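Local structure of HTH-type transcriptional repressor NemR (4YZE) at residues Leu16-Gln21 against Leu37-Val42; Met31-Leu36 against Ser46-Phe51; Leu109-Ser114 against Leu168-Asn173; Leu159-Val164 against Asn194-Pro199. The protein represses transcription of the nemRA-gloA operon by binding the NemR box and responds to electrophiles and reactive chlorine species. The protein carries 5 engineered substitutions. All coordinates share one frame; numbering follows the deposited sequence.

How the contacts relate
Contacts 1 and 2 belong to the N-terminal DNA-binding region and share helix 33-40. Their centres lie about 8 Å apart, and they touch through Leu36, whose CD2 is 3.7 Å from Thr18 CG2. Contacts 3 and 4 lie in the C-terminal half and share helix 158-179, which supplies one segment to each; their centres are about 19 Å apart, and both also meet the second subunit. Contact 3 sits closest to the redox-sensing site: the side chain of Val111 comes within about 4 Å of that of Cys108. Between the centres of contacts 1 and 3 the distance is about 23 Å, and between those of contacts 2 and 3 about 27 Å. Contacts 2 and 4 lie farthest apart, about 43 Å between centres, on opposite sides of the chain's centre.

Contact 1 of 4, residues Leu16-Gln21 against Leu37-Val42; sequences LATGEQ and LKTAEV
Thr18 overlaps Thr39 and Ala40 at the far end of helix 33-40, and it is the one residue of 16-21 that reaches across. It does so with two branches. The methyl CG2 meets the methyl CG2 of Thr39 at 3.7 Å, the two threonine side chains crossing at a slant. On its other branch, Thr18 OG1 lies 3.6 Å from Ala40 CB, a van der Waals approach of a hydroxyl to a methyl. With Thr18 OG1 beside its own backbone N (chi1 -48°), the methyl swings anti to that nitrogen and is carried out toward Thr39. The backbones come close here, Thr18 CA and Ala40 CA being 6.0 Å apart, which the small alanine allows.

The hydroxyls look to their own helices: Thr18 OG1 bonds to the carbonyl of His14, and Thr39 OG1 to that of Glu35. A valine in place of Thr18 would probably leave the His14 carbonyl without its side-chain partner. Just beyond the contact the helix stops in a Schellman motif. Glu41, with positive phi, is its C-prime residue; Val42 N returns to Leu37 O at 3.0 Å, and Glu41 N makes a weak bond to Lys38 O. The chain then turns toward helix 44-50 of the predicted helix-turn-helix.

At this point the two segments pack methyl against methyl and hydroxyl against methyl. With both threonine hydroxyls paired within their own helices, these side chains join by shape rather than by polar bonds, supplemented by a weak hydrogen bond between Ala40 O and His14 NE2.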
loop_
_atom_site.group_PDB
_atom_site.type_symbol
_atom_site.label_atom_id
_atom_site.label_comp_id
_atom_site.label_asym_id
_atom_site.label_seq_id
_atom_site.Cartn_x
_atom_site.Cartn_y
_atom_site.Cartn_z
ATOM N N LEU A 16 -8.220 -4.837 -23.967
ATOM C CA LEU A 16 -7.909 -4.041 -22.785
ATOM C C LEU A 16 -8.593 -4.622 -21.549
ATOM O O LEU A 16 -7.960 -4.790 -20.505
ATOM C CB LEU A 16 -8.299 -2.583 -23.005
ATOM C CG LEU A 16 -7.472 -1.899 -24.097
ATOM C CD1 LEU A 16 -8.069 -0.547 -24.474
ATOM C CD2 LEU A 16 -6.007 -1.734 -23.665
ATOM N N ALA A 17 -9.868 -4.978 -21.697
ATOM C CA ALA A 17 -10.661 -5.526 -20.592
ATOM C C ALA A 17 -10.081 -6.841 -20.092
ATOM O O ALA A 17 -9.921 -7.046 -18.885
ATOM C CB ALA A 17 -12.112 -5.711 -21.013
ATOM N N THR A 18 -9.781 -7.731 -21.034
ATOM C CA THR A 18 -9.173 -9.016 -20.708
ATOM C C THR A 18 -7.850 -8.795 -19.982
ATOM O O THR A 18 -7.591 -9.424 -18.955
ATOM C CB THR A 18 -8.913 -9.835 -21.970
ATOM O OG1 THR A 18 -10.093 -9.841 -22.785
ATOM C CG2 THR A 18 -8.529 -11.263 -21.608
ATOM N N GLY A 19 -7.025 -7.890 -20.513
ATOM C CA GLY A 19 -5.741 -7.578 -19.910
ATOM C C GLY A 19 -5.877 -7.089 -18.481
ATOM O O GLY A 19 -5.064 -7.436 -17.622
ATOM N N GLU A 20 -6.904 -6.284 -18.224
ATOM C CA GLU A 20 -7.117 -5.774 -16.873
ATOM C C GLU A 20 -7.455 -6.917 -15.914
ATOM O O GLU A 20 -6.828 -7.041 -14.861
ATOM C CB GLU A 20 -8.184 -4.671 -16.846
ATOM C CG GLU A 20 -8.493 -4.146 -15.438
ATOM C CD GLU A 20 -9.236 -2.827 -15.433
ATOM O OE1 GLU A 20 -9.667 -2.405 -14.339
ATOM O OE2 GLU A 20 -9.378 -2.202 -16.510
ATOM N N GLN A 21 -8.412 -7.764 -16.296
ATOM C CA GLN A 21 -8.792 -8.912 -15.472
ATOM C C GLN A 21 -7.583 -9.789 -15.130
ATOM O O GLN A 21 -7.392 -10.170 -13.972
ATOM C CB GLN A 21 -9.886 -9.747 -16.156
ATOM N N LEU A 37 -3.888 -13.400 -25.305
ATOM C CA LEU A 37 -4.554 -13.577 -26.590
ATOM C C LEU A 37 -5.493 -14.779 -26.586
ATOM O O LEU A 37 -6.561 -14.740 -27.196
ATOM C CB LEU A 37 -3.535 -13.721 -27.717
ATOM C CG LEU A 37 -2.494 -12.628 -27.907
ATOM C CD1 LEU A 37 -1.592 -12.983 -29.080
ATOM C CD2 LEU A 37 -3.148 -11.280 -28.125
ATOM N N LYS A 38 -5.093 -15.848 -25.908
ATOM C CA LYS A 38 -5.913 -17.054 -25.867
ATOM C C LYS A 38 -7.171 -16.803 -25.044
ATOM O O LYS A 38 -8.249 -17.286 -25.377
ATOM C CB LYS A 38 -5.120 -18.235 -25.299
ATOM N N THR A 39 -7.021 -16.033 -23.973
ATOM C CA THR A 39 -8.146 -15.663 -23.123
ATOM C C THR A 39 -9.104 -14.702 -23.845
ATOM O O THR A 39 -10.328 -14.807 -23.711
ATOM C CB THR A 39 -7.647 -15.024 -21.814
ATOM O OG1 THR A 39 -6.618 -15.846 -21.239
ATOM C CG2 THR A 39 -8.797 -14.854 -20.812
ATOM N N ALA A 40 -8.545 -13.769 -24.615
ATOM C CA ALA A 40 -9.368 -12.816 -25.353
ATOM C C ALA A 40 -9.891 -13.398 -26.663
ATOM O O ALA A 40 -10.761 -12.802 -27.308
ATOM C CB ALA A 40 -8.591 -11.542 -25.623
ATOM N N GLU A 41 -9.347 -14.552 -27.052
ATOM C CA GLU A 41 -9.655 -15.172 -28.336
ATOM C C GLU A 41 -9.420 -14.200 -29.483
ATOM O O GLU A 41 -10.292 -13.960 -30.321
ATOM C CB GLU A 41 -11.081 -15.723 -28.346
ATOM C CG GLU A 41 -11.289 -16.819 -27.320
ATOM C CD GLU A 41 -12.695 -17.376 -27.334
ATOM O OE1 GLU A 41 -13.264 -17.551 -28.438
ATOM O OE2 GLU A 41 -13.229 -17.638 -26.234
ATOM N N VAL A 42 -8.217 -13.646 -29.506
ATOM C CA VAL A 42 -7.854 -12.654 -30.498
ATOM C C VAL A 42 -6.511 -13.032 -31.108
ATOM O O VAL A 42 -5.531 -13.219 -30.387
ATOM C CB VAL A 42 -7.741 -11.260 -29.865
ATOM C CG1 VAL A 42 -7.182 -10.271 -30.871
ATOM C CG2 VAL A 42 -9.103 -10.795 -29.326
#

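Contact 2 of 4, residues Met31-Leu36 against Ser46-Phe51; sequences MGLSEL and SFYHYF
Leu33 and Phe47 make the CH-pi part of this contact. Leu33 CD2 stands over the centre of the Phe47 ring, 3.8 Å from the centroid and 14° off the normal. The opposite face of that ring has Phe51 CB above it, displaced toward the rim. Phe47 CG is anti to the backbone N (chi1 172°), which sends the ring across to helix 33-40.

The remaining contacts are van der Waals packing. Leu33 uses its second methyl, CD1, against the end of Tyr48, 4.0 Å from CZ and, methyl against hydroxyl oxygen, 3.4 Å from OH. Leu36 CD1 approaches Phe47 CD1 more loosely, at 4.5 Å. Between the aromatics, Phe47 CD2 lies over the centre of the Tyr48 ring. Replacing Phe47 with an alanine would probably leave Leu33 CD2 without the ring beneath it and open a gap between the two helices.

These are the two helices of the predicted helix-turn-helix motif, 33-40 and the recognition helix 44-50. Behind them, Leu36 leans on Leu15 of helix 10-26, while Phe51 meets Phe57 of helix 54-79 edge-to-face, closing the three-helix DNA-binding domain onto the long helix that follows.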
loop_
_atom_site.group_PDB
_atom_site.type_symbol
_atom_site.label_atom_id
_atom_site.label_comp_id
_atom_site.label_asym_id
_atom_site.label_seq_id
_atom_site.Cartn_x
_atom_site.Cartn_y
_atom_site.Cartn_z
ATOM N N MET A 31 1.456 -11.540 -16.425
ATOM C CA MET A 31 0.615 -11.851 -17.573
ATOM C C MET A 31 1.400 -11.948 -18.874
ATOM O O MET A 31 1.907 -10.945 -19.361
ATOM C CB MET A 31 -0.471 -10.792 -17.727
ATOM C CG MET A 31 -1.382 -11.034 -18.908
ATOM S SD MET A 31 -2.301 -9.544 -19.317
ATOM C CE MET A 31 -0.977 -8.478 -19.887
ATOM N N GLY A 32 1.478 -13.145 -19.450
ATOM C CA GLY A 32 2.141 -13.315 -20.728
ATOM C C GLY A 32 1.187 -13.028 -21.873
ATOM O O GLY A 32 -0.022 -13.245 -21.754
ATOM N N LEU A 33 1.733 -12.537 -22.982
ATOM C CA LEU A 33 0.957 -12.262 -24.190
ATOM C C LEU A 33 0.062 -13.423 -24.653
ATOM O O LEU A 33 -1.143 -13.239 -24.849
ATOM C CB LEU A 33 1.891 -11.861 -25.329
ATOM C CG LEU A 33 1.668 -10.502 -25.990
ATOM C CD1 LEU A 33 2.280 -10.521 -27.391
ATOM C CD2 LEU A 33 0.188 -10.113 -26.034
ATOM N N SER A 34 0.639 -14.611 -24.841
ATOM C CA SER A 34 -0.151 -15.733 -25.335
ATOM C C SER A 34 -1.319 -16.054 -24.403
ATOM O O SER A 34 -2.400 -16.419 -24.860
ATOM C CB SER A 34 0.716 -16.977 -25.596
ATOM O OG SER A 34 1.315 -17.456 -24.404
ATOM N N GLU A 35 -1.112 -15.898 -23.100
ATOM C CA GLU A 35 -2.203 -16.080 -22.152
ATOM C C GLU A 35 -3.295 -15.043 -22.428
ATOM O O GLU A 35 -4.490 -15.356 -22.452
ATOM C CB GLU A 35 -1.689 -15.965 -20.718
ATOM C CG GLU A 35 -2.778 -16.066 -19.653
ATOM C CD GLU A 35 -2.219 -15.981 -18.243
ATOM O OE1 GLU A 35 -1.040 -15.587 -18.096
ATOM O OE2 GLU A 35 -2.956 -16.313 -17.286
ATOM N N LEU A 36 -2.868 -13.808 -22.655
ATOM C CA LEU A 36 -3.790 -12.725 -22.957
ATOM C C LEU A 36 -4.583 -13.015 -24.233
ATOM O O LEU A 36 -5.811 -12.903 -24.240
ATOM C CB LEU A 36 -3.022 -11.412 -23.086
ATOM C CG LEU A 36 -3.784 -10.093 -23.249
ATOM C CD1 LEU A 36 -4.046 -9.766 -24.706
ATOM C CD2 LEU A 36 -5.090 -10.113 -22.469
ATOM N N SER A 46 -3.762 -9.381 -34.968
ATOM C CA SER A 46 -4.727 -8.360 -34.592
ATOM C C SER A 46 -4.228 -7.549 -33.408
ATOM O O SER A 46 -4.379 -6.321 -33.380
ATOM C CB SER A 46 -6.080 -8.984 -34.271
ATOM O OG SER A 46 -6.657 -9.534 -35.432
ATOM N N PHE A 47 -3.639 -8.230 -32.429
ATOM C CA PHE A 47 -3.083 -7.542 -31.275
ATOM C C PHE A 47 -2.047 -6.529 -31.737
ATOM O O PHE A 47 -2.073 -5.358 -31.343
ATOM C CB PHE A 47 -2.441 -8.525 -30.294
ATOM C CG PHE A 47 -1.686 -7.851 -29.176
ATOM C CD1 PHE A 47 -2.360 -7.349 -28.064
ATOM C CD2 PHE A 47 -0.303 -7.696 -29.243
ATOM C CE1 PHE A 47 -1.662 -6.705 -27.033
ATOM C CE2 PHE A 47 0.401 -7.060 -28.226
ATOM C CZ PHE A 47 -0.281 -6.561 -27.115
ATOM N N TYR A 48 -1.141 -6.991 -32.588
ATOM C CA TYR A 48 -0.049 -6.161 -33.060
ATOM C C TYR A 48 -0.522 -5.068 -34.023
ATOM O O TYR A 48 0.210 -4.119 -34.298
ATOM C CB TYR A 48 1.064 -7.038 -33.659
ATOM C CG TYR A 48 1.971 -7.612 -32.592
ATOM C CD1 TYR A 48 2.641 -6.768 -31.704
ATOM C CD2 TYR A 48 2.150 -8.982 -32.457
ATOM C CE1 TYR A 48 3.468 -7.272 -30.715
ATOM C CE2 TYR A 48 2.984 -9.499 -31.472
ATOM C CZ TYR A 48 3.637 -8.636 -30.602
ATOM O OH TYR A 48 4.463 -9.122 -29.612
ATOM N N HIS A 49 -1.753 -5.204 -34.516
ATOM C CA HIS A 49 -2.407 -4.144 -35.285
ATOM C C HIS A 49 -2.861 -2.986 -34.374
ATOM O O HIS A 49 -2.869 -1.821 -34.779
ATOM C CB HIS A 49 -3.598 -4.711 -36.072
ATOM C CG HIS A 49 -4.510 -3.664 -36.638
ATOM N ND1 HIS A 49 -5.794 -3.467 -36.178
ATOM C CD2 HIS A 49 -4.320 -2.752 -37.621
ATOM C CE1 HIS A 49 -6.357 -2.480 -36.853
ATOM N NE2 HIS A 49 -5.483 -2.029 -37.736
ATOM N N TYR A 50 -3.240 -3.310 -33.142
ATOM C CA TYR A 50 -3.739 -2.296 -32.217
ATOM C C TYR A 50 -2.642 -1.739 -31.327
ATOM O O TYR A 50 -2.633 -0.554 -31.000
ATOM C CB TYR A 50 -4.871 -2.858 -31.355
ATOM C CG TYR A 50 -6.110 -3.189 -32.145
ATOM C CD1 TYR A 50 -6.767 -2.209 -32.875
ATOM C CD2 TYR A 50 -6.624 -4.475 -32.164
ATOM C CE1 TYR A 50 -7.897 -2.504 -33.607
ATOM C CE2 TYR A 50 -7.759 -4.777 -32.889
ATOM C CZ TYR A 50 -8.387 -3.787 -33.611
ATOM O OH TYR A 50 -9.514 -4.078 -34.337
ATOM N N PHE A 51 -1.718 -2.602 -30.933
ATOM C CA PHE A 51 -0.718 -2.222 -29.955
ATOM C C PHE A 51 0.655 -2.643 -30.434
ATOM O O PHE A 51 0.846 -3.782 -30.859
ATOM C CB PHE A 51 -1.044 -2.864 -28.602
ATOM C CG PHE A 51 -2.423 -2.540 -28.104
ATOM C CD1 PHE A 51 -2.687 -1.315 -27.506
ATOM C CD2 PHE A 51 -3.452 -3.454 -28.232
ATOM C CE1 PHE A 51 -3.955 -1.009 -27.048
ATOM C CE2 PHE A 51 -4.725 -3.156 -27.775
ATOM C CZ PHE A 51 -4.973 -1.937 -27.182
#

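Contact 3 of 4, residues Leu109-Ser114 against Leu168-Asn173; sequences LTVKLS and LWLGAN
Val111 meets Leu170 through one methyl each, CG2 and CD2, 4.0 Å apart, and these two residues bury more surface here than any other. The side chains slide past one another in opposite directions. Val111 CG2 lies beside its own backbone N, CG1 taking the anti place (chi1 -171°), and the same CG2 comes 4.2 Å from Asn173 CB one turn further along helix 158-179. With Leu170 chi1 at -125°, off the staggered positions, CD2 points to the valine.

Thr110, third by buried area, adds its methyl: CG2 lies 4.5 Å from Leu170 CD2. Its hydroxyl is engaged elsewhere, hydrogen-bonded to Tyr66 OH on helix 54-79. Segments 109-114 and 168-173 cross at -70°, their axes 10.3 Å apart at closest, within the all-helical C-terminal domain of the TetR family, the part that in relatives receives the inducing signal. In NemR, Cys108, central to the response to reactive chlorine species, lies directly before helix 109-114, and its side chain is about 4 Å from that of Val111.

Asn173 is held by its own helix. Its ND2 donates to Trp169 O at 2.8 Å from above the carbonyl plane, and its backbone N reaches the same oxygen from the opposite face, while ND2 also sits over the centre of the Trp169 ring. Trp169 in turn stacks with Tyr91 and bonds through NE1 to Thr95 OG1. Beyond Leu170 comes Leu174 of the second subunit.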
loop_
_atom_site.group_PDB
_atom_site.type_symbol
_atom_site.label_atom_id
_atom_site.label_comp_id
_atom_site.label_asym_id
_atom_site.label_seq_id
_atom_site.Cartn_x
_atom_site.Cartn_y
_atom_site.Cartn_z
ATOM N N LEU A 109 -6.404 -2.622 -8.802
ATOM C CA LEU A 109 -5.314 -2.580 -9.780
ATOM C C LEU A 109 -4.128 -1.758 -9.297
ATOM O O LEU A 109 -2.985 -2.204 -9.403
ATOM C CB LEU A 109 -5.794 -2.073 -11.143
ATOM C CG LEU A 109 -4.892 -2.437 -12.338
ATOM C CD1 LEU A 109 -4.818 -3.946 -12.536
ATOM C CD2 LEU A 109 -5.341 -1.772 -13.637
ATOM N N THR A 110 -4.392 -0.565 -8.768
ATOM C CA THR A 110 -3.300 0.273 -8.284
ATOM C C THR A 110 -2.529 -0.467 -7.200
ATOM O O THR A 110 -1.295 -0.582 -7.263
ATOM C CB THR A 110 -3.781 1.651 -7.782
ATOM O OG1 THR A 110 -4.251 2.426 -8.892
ATOM C CG2 THR A 110 -2.639 2.404 -7.128
ATOM N N VAL A 111 -3.272 -1.026 -6.249
ATOM C CA VAL A 111 -2.677 -1.759 -5.140
ATOM C C VAL A 111 -1.825 -2.932 -5.612
ATOM O O VAL A 111 -0.688 -3.096 -5.167
ATOM C CB VAL A 111 -3.737 -2.258 -4.156
ATOM C CG1 VAL A 111 -3.062 -2.813 -2.918
ATOM C CG2 VAL A 111 -4.664 -1.123 -3.763
ATOM N N LYS A 112 -2.373 -3.744 -6.515
ATOM C CA LYS A 112 -1.638 -4.875 -7.050
ATOM C C LYS A 112 -0.413 -4.437 -7.835
ATOM O O LYS A 112 0.652 -5.053 -7.740
ATOM C CB LYS A 112 -2.540 -5.721 -7.946
ATOM C CG LYS A 112 -1.893 -7.006 -8.431
ATOM C CD LYS A 112 -2.586 -8.230 -7.825
ATOM C CE LYS A 112 -2.153 -9.531 -8.499
ATOM N NZ LYS A 112 -1.059 -10.204 -7.769
ATOM N N LEU A 113 -0.562 -3.392 -8.638
ATOM C CA LEU A 113 0.536 -2.993 -9.524
ATOM C C LEU A 113 1.605 -2.136 -8.807
ATOM O O LEU A 113 2.727 -1.984 -9.295
ATOM C CB LEU A 113 -0.003 -2.344 -10.805
ATOM C CG LEU A 113 -0.210 -3.306 -11.991
ATOM C CD1 LEU A 113 -0.952 -4.578 -11.591
ATOM C CD2 LEU A 113 -0.942 -2.624 -13.142
ATOM N N SER A 114 1.257 -1.607 -7.638
ATOM C CA SER A 114 2.248 -1.042 -6.718
ATOM C C SER A 114 3.529 -1.884 -6.658
ATOM O O SER A 114 4.627 -1.384 -6.909
ATOM C CB SER A 114 1.661 -1.026 -5.329
ATOM O OG SER A 114 1.672 -2.342 -4.799
ATOM N N LEU A 168 -4.008 6.910 3.053
ATOM C CA LEU A 168 -4.700 6.087 4.055
ATOM C C LEU A 168 -5.501 4.957 3.407
ATOM O O LEU A 168 -5.466 3.798 3.858
ATOM C CB LEU A 168 -5.635 6.969 4.888
ATOM C CG LEU A 168 -6.061 6.643 6.322
ATOM C CD1 LEU A 168 -7.482 7.139 6.594
ATOM C CD2 LEU A 168 -5.932 5.205 6.695
ATOM N N TRP A 169 -6.255 5.315 2.375
ATOM C CA TRP A 169 -7.051 4.363 1.602
ATOM C C TRP A 169 -6.179 3.253 1.003
ATOM O O TRP A 169 -6.543 2.077 1.027
ATOM C CB TRP A 169 -7.752 5.143 0.480
ATOM C CG TRP A 169 -8.524 4.319 -0.506
ATOM C CD1 TRP A 169 -9.843 3.970 -0.431
ATOM C CD2 TRP A 169 -8.036 3.774 -1.746
ATOM N NE1 TRP A 169 -10.199 3.230 -1.537
ATOM C CE2 TRP A 169 -9.109 3.093 -2.357
ATOM C CE3 TRP A 169 -6.797 3.797 -2.396
ATOM C CZ2 TRP A 169 -8.979 2.431 -3.591
ATOM C CZ3 TRP A 169 -6.669 3.137 -3.619
ATOM C CH2 TRP A 169 -7.757 2.464 -4.201
ATOM N N LEU A 170 -5.022 3.647 0.478
ATOM C CA LEU A 170 -4.070 2.733 -0.152
ATOM C C LEU A 170 -3.513 1.774 0.893
ATOM O O LEU A 170 -3.522 0.543 0.709
ATOM C CB LEU A 170 -2.939 3.567 -0.825
ATOM C CG LEU A 170 -2.610 3.384 -2.310
ATOM C CD1 LEU A 170 -1.395 4.222 -2.692
ATOM C CD2 LEU A 170 -2.352 1.926 -2.663
ATOM N N GLY A 171 -3.067 2.319 2.022
ATOM C CA GLY A 171 -2.433 1.483 3.037
ATOM C C GLY A 171 -3.441 0.557 3.701
ATOM O O GLY A 171 -3.141 -0.593 4.070
ATOM N N ALA A 172 -4.667 1.035 3.835
ATOM C CA ALA A 172 -5.665 0.231 4.531
ATOM C C ALA A 172 -6.057 -0.941 3.659
ATOM O O ALA A 172 -6.286 -2.041 4.163
ATOM C CB ALA A 172 -6.913 1.071 4.914
ATOM N N ASN A 173 -6.177 -0.679 2.358
ATOM C CA ASN A 173 -6.447 -1.736 1.380
ATOM C C ASN A 173 -5.359 -2.802 1.364
ATOM O O ASN A 173 -5.644 -4.002 1.330
ATOM C CB ASN A 173 -6.645 -1.138 -0.026
ATOM C CG ASN A 173 -8.103 -0.752 -0.283
ATOM O OD1 ASN A 173 -8.974 -1.624 -0.351
ATOM N ND2 ASN A 173 -8.377 0.554 -0.405
#

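Contact 4 of 4, residues Leu159-Val164 against Asn194-Pro199; sequences LQQAQV and NIIATP
The flat group here is the carboxamide of Gln161, and two isoleucines approach it from the same side of its plane. Ile196 CD1 stands almost straight above the amide carbon, 4.0 Å from Gln161 CD, and 3.9 Å from Gln161 CG. Ile195 comes in at a slant, its CG2 methyl above the plane and 3.7 Å from Gln161 NE2. The glutamine and Ile196 extend toward each other from opposite directions, whereas Gln161 and Ile195 cross.

Two torsions set the amide in place. CG is anti to the backbone N (chi1 174°), which carries the chain out of helix 158-179; the bend at chi2 (62°) then turns the carboxamide across the isoleucine methyls. Between the backbones there is a full side chain's depth, Gln161 CA lying 9.4 Å from Ile196 CA.

The amide is polar, but what it meets across these two segments is hydrocarbon. Gln161 OE1 is buried by this contact and has no partner in the model, probably a cost to be offset by the packing. Phe154, in the loop before helix 158-179, and His191 of the second subunit also touch Gln161. Ile196 has left helical backbone angles; its side chain reaches Leu152, Phe154 and Leu143, while its carbonyl oxygen accepts from Arg85 NE.

The segments lie near the start of helix 158-179 and at the end of helix 183-195, so the contact closes the open end of a helical hairpin. In TetR-family repressors such a closing pair of helices typically joins its twin from the second subunit in a four-helix dimer bundle.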
loop_
_atom_site.group_PDB
_atom_site.type_symbol
_atom_site.label_atom_id
_atom_site.label_comp_id
_atom_site.label_asym_id
_atom_site.label_seq_id
_atom_site.Cartn_x
_atom_site.Cartn_y
_atom_site.Cartn_z
ATOM N N LEU A 159 -5.239 19.961 -0.473
ATOM C CA LEU A 159 -4.371 19.014 -1.189
ATOM C C LEU A 159 -3.626 18.124 -0.213
ATOM O O LEU A 159 -3.619 16.897 -0.358
ATOM C CB LEU A 159 -3.374 19.745 -2.104
ATOM C CG LEU A 159 -2.605 18.821 -3.060
ATOM C CD1 LEU A 159 -3.574 18.012 -3.930
ATOM C CD2 LEU A 159 -1.618 19.595 -3.927
ATOM N N GLN A 160 -3.002 18.742 0.786
ATOM C CA GLN A 160 -2.340 17.992 1.847
ATOM C C GLN A 160 -3.302 16.966 2.450
ATOM O O GLN A 160 -2.976 15.781 2.571
ATOM C CB GLN A 160 -1.837 18.948 2.933
ATOM N N GLN A 161 -4.505 17.409 2.790
ATOM C CA GLN A 161 -5.440 16.502 3.440
ATOM C C GLN A 161 -5.905 15.455 2.446
ATOM O O GLN A 161 -6.080 14.300 2.815
ATOM C CB GLN A 161 -6.628 17.252 4.069
ATOM C CG GLN A 161 -7.708 16.327 4.633
ATOM C CD GLN A 161 -7.204 15.439 5.771
ATOM O OE1 GLN A 161 -7.071 14.212 5.625
ATOM N NE2 GLN A 161 -6.927 16.055 6.908
ATOM N N ALA A 162 -6.089 15.843 1.186
ATOM C CA ALA A 162 -6.486 14.859 0.168
ATOM C C ALA A 162 -5.445 13.752 -0.014
ATOM O O ALA A 162 -5.798 12.603 -0.256
ATOM C CB ALA A 162 -6.770 15.536 -1.173
ATOM N N GLN A 163 -4.170 14.097 0.105
ATOM C CA GLN A 163 -3.101 13.139 -0.147
ATOM C C GLN A 163 -3.025 12.121 0.976
ATOM O O GLN A 163 -2.774 10.929 0.758
ATOM C CB GLN A 163 -1.774 13.886 -0.310
ATOM C CG GLN A 163 -1.731 14.660 -1.611
ATOM C CD GLN A 163 -0.532 15.585 -1.746
ATOM O OE1 GLN A 163 -0.303 16.152 -2.816
ATOM N NE2 GLN A 163 0.236 15.742 -0.670
ATOM N N VAL A 164 -3.244 12.604 2.188
ATOM C CA VAL A 164 -3.317 11.741 3.359
ATOM C C VAL A 164 -4.470 10.771 3.219
ATOM O O VAL A 164 -4.320 9.606 3.540
ATOM C CB VAL A 164 -3.505 12.576 4.649
ATOM C CG1 VAL A 164 -3.971 11.701 5.838
ATOM C CG2 VAL A 164 -2.217 13.308 4.978
ATOM N N ASN A 194 -13.927 11.173 11.965
ATOM C CA ASN A 194 -13.509 12.044 13.057
ATOM C C ASN A 194 -12.625 13.200 12.561
ATOM O O ASN A 194 -12.653 14.294 13.108
ATOM C CB ASN A 194 -12.788 11.219 14.127
ATOM C CG ASN A 194 -12.620 11.971 15.431
ATOM O OD1 ASN A 194 -11.508 12.356 15.803
ATOM N ND2 ASN A 194 -13.729 12.193 16.131
ATOM N N ILE A 195 -11.852 12.952 11.509
ATOM C CA ILE A 195 -10.913 13.944 10.987
ATOM C C ILE A 195 -11.622 14.978 10.111
ATOM O O ILE A 195 -11.339 16.175 10.198
ATOM C CB ILE A 195 -9.769 13.255 10.197
ATOM C CG1 ILE A 195 -8.870 12.479 11.156
ATOM C CG2 ILE A 195 -8.947 14.272 9.453
ATOM C CD1 ILE A 195 -8.452 13.310 12.368
ATOM N N ILE A 196 -12.513 14.498 9.241
ATOM C CA ILE A 196 -13.326 15.359 8.389
ATOM C C ILE A 196 -14.664 15.485 9.099
ATOM O O ILE A 196 -15.560 14.657 8.892
ATOM C CB ILE A 196 -13.534 14.751 6.964
ATOM C CG1 ILE A 196 -12.198 14.345 6.347
ATOM C CG2 ILE A 196 -14.280 15.742 6.052
ATOM C CD1 ILE A 196 -11.171 15.473 6.223
ATOM N N ALA A 197 -14.788 16.504 9.954
ATOM C CA ALA A 197 -15.923 16.605 10.874
ATOM C C ALA A 197 -17.023 17.510 10.366
ATOM O O ALA A 197 -16.818 18.340 9.483
ATOM C CB ALA A 197 -15.469 17.090 12.252
ATOM N N THR A 198 -18.193 17.370 10.969
ATOM C CA THR A 198 -19.250 18.333 10.755
ATOM C C THR A 198 -18.889 19.564 11.576
ATOM O O THR A 198 -18.368 19.442 12.686
ATOM C CB THR A 198 -20.604 17.769 11.181
ATOM O OG1 THR A 198 -20.568 17.461 12.579
ATOM C CG2 THR A 198 -20.898 16.492 10.403
ATOM N N PRO A 199 -19.114 20.753 11.009
ATOM C CA PRO A 199 -18.861 22.014 11.723
ATOM C C PRO A 199 -19.635 22.052 13.034
ATOM O O PRO A 199 -20.725 21.486 13.085
ATOM C CB PRO A 199 -19.413 23.070 10.762
ATOM C CG PRO A 199 -19.280 22.448 9.404
ATOM C CD PRO A 199 -19.536 20.969 9.612
#